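Local coordinates for protein prefoldin beta subunit 1 (Thermococcus sp., PDB 2ZQM) that is a subunit of prefoldin, a molecular chaperone that stabilises a range of proteins and seems to act independently of ATP in archaeal de novo protein folding, at residues L96-K99 and L100-T104. Sequence-based numbering, arbitrary orientation.
Sequences LNEK and LKELT
The carbonyl oxygen of Leu-100, whose own N donates to Leu-96 O at 2.9 Å, is gripped twice by Thr-104. The backbone N and the hydroxyl OG1 of Thr-104 reach Leu-100 O from opposite faces of its carbonyl plane, OG1 at 2.7 Å; threonine suits the site because it returns its hydroxyl to the helix backbone. Backbone N-H groups of Lys-101, Glu-102 and Leu-103 likewise bond to the carbonyl oxygens of Asn-97, Glu-98 and Lys-99, four residues back. On the polar side, Glu-98 has CG anti to its backbone N (chi1 -178°) and bends at chi2, bringing OE2 to 2.6 Å from Glu-102 OE2, with the carboxylates turned 58° apart; one acid probably holds a proton. Glu-98 OE1 stands 4.5 Å from Lys-101 NZ, too far for a salt bridge, and a water spans that gap, donating to OE1 and accepting from NZ. With an alanine at Glu-98 the water would probably lose this acceptor and Lys-101 its water-mediated link to an acid. Charged residues suit this outward side, whereas the apolar side chain of Leu-100 meets Tyr-18 and Leu-22, and Thr-104 meets Leu-15, where helix 68-111 packs against helix 6-47 in prefoldin's antiparallel coiled coil.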
loop_
_atom_site.group_PDB
_atom_site.type_symbol
_atom_site.label_atom_id
_atom_site.label_comp_id
_atom_site.label_asym_id
_atom_site.label_seq_id
_atom_site.Cartn_x
_atom_site.Cartn_y
_atom_site.Cartn_z
ATOM N N LEU A 96 3.322 28.555 1.264
ATOM C CA LEU A 96 2.002 28.309 0.692
ATOM C C LEU A 96 0.903 28.952 1.514
ATOM O O LEU A 96 -0.054 29.489 0.957
ATOM C CB LEU A 96 1.742 26.812 0.546
ATOM C CG LEU A 96 2.128 26.248 -0.822
ATOM C CD1 LEU A 96 2.196 24.724 -0.763
ATOM C CD2 LEU A 96 1.112 26.742 -1.864
ATOM N N ASN A 97 1.040 28.910 2.835
ATOM C CA ASN A 97 0.038 29.524 3.690
ATOM C C ASN A 97 -0.011 31.022 3.445
ATOM O O ASN A 97 -1.084 31.623 3.464
ATOM C CB ASN A 97 0.339 29.256 5.165
ATOM C CG ASN A 97 0.016 27.838 5.570
ATOM O OD1 ASN A 97 -0.972 27.269 5.117
ATOM N ND2 ASN A 97 0.836 27.264 6.439
ATOM N N GLU A 98 1.149 31.629 3.216
ATOM C CA GLU A 98 1.195 33.064 2.974
ATOM C C GLU A 98 0.575 33.401 1.625
ATOM O O GLU A 98 -0.112 34.413 1.489
ATOM C CB GLU A 98 2.634 33.575 3.036
ATOM C CG GLU A 98 2.785 35.089 2.830
ATOM C CD GLU A 98 1.944 35.922 3.805
ATOM O OE1 GLU A 98 1.888 35.575 5.005
ATOM O OE2 GLU A 98 1.348 36.932 3.370
ATOM N N LYS A 99 0.818 32.575 0.617
ATOM C CA LYS A 99 0.220 32.850 -0.690
ATOM C C LYS A 99 -1.294 32.716 -0.606
ATOM O O LYS A 99 -2.027 33.505 -1.212
ATOM C CB LYS A 99 0.756 31.895 -1.750
ATOM C CG LYS A 99 2.233 32.079 -2.051
ATOM C CD LYS A 99 2.705 30.989 -2.986
ATOM C CE LYS A 99 4.119 31.222 -3.449
ATOM N NZ LYS A 99 4.501 30.148 -4.404
ATOM N N LEU A 100 -1.763 31.716 0.143
ATOM C CA LEU A 100 -3.198 31.496 0.315
ATOM C C LEU A 100 -3.823 32.673 1.057
ATOM O O LEU A 100 -4.935 33.102 0.741
ATOM C CB LEU A 100 -3.454 30.191 1.080
ATOM C CG LEU A 100 -3.236 28.907 0.261
ATOM C CD1 LEU A 100 -3.180 27.687 1.184
ATOM C CD2 LEU A 100 -4.352 28.774 -0.759
ATOM N N LYS A 101 -3.099 33.200 2.041
ATOM C CA LYS A 101 -3.573 34.345 2.822
ATOM C C LYS A 101 -3.689 35.575 1.922
ATOM O O LYS A 101 -4.715 36.257 1.891
ATOM C CB LYS A 101 -2.590 34.634 3.963
ATOM C CG LYS A 101 -2.882 35.905 4.754
ATOM C CD LYS A 101 -1.859 36.095 5.880
ATOM C CE LYS A 101 -2.083 37.403 6.636
ATOM N NZ LYS A 101 -1.101 37.622 7.746
ATOM N N GLU A 102 -2.623 35.857 1.188
ATOM C CA GLU A 102 -2.612 37.004 0.304
ATOM C C GLU A 102 -3.620 36.900 -0.839
ATOM O O GLU A 102 -4.274 37.882 -1.185
ATOM C CB GLU A 102 -1.206 37.214 -0.243
ATOM C CG GLU A 102 -0.228 37.705 0.818
ATOM C CD GLU A 102 1.183 37.838 0.290
ATOM O OE1 GLU A 102 1.344 37.956 -0.946
ATOM O OE2 GLU A 102 2.131 37.835 1.110
ATOM N N LEU A 103 -3.765 35.719 -1.427
ATOM C CA LEU A 103 -4.713 35.586 -2.526
ATOM C C LEU A 103 -6.153 35.658 -2.009
ATOM O O LEU A 103 -7.037 36.197 -2.676
ATOM C CB LEU A 103 -4.477 34.273 -3.286
ATOM C CG LEU A 103 -5.328 34.039 -4.542
ATOM C CD1 LEU A 103 -5.210 35.208 -5.515
ATOM C CD2 LEU A 103 -4.869 32.739 -5.206
ATOM N N THR A 104 -6.398 35.122 -0.820
ATOM C CA THR A 104 -7.739 35.181 -0.252
ATOM C C THR A 104 -8.116 36.644 -0.009
ATOM O O THR A 104 -9.254 37.052 -0.244
ATOM C CB THR A 104 -7.815 34.411 1.077
ATOM O OG1 THR A 104 -7.613 33.015 0.827
ATOM C CG2 THR A 104 -9.183 34.605 1.734
HETATM O O HOH W 1 1.318 37.779 7.127
#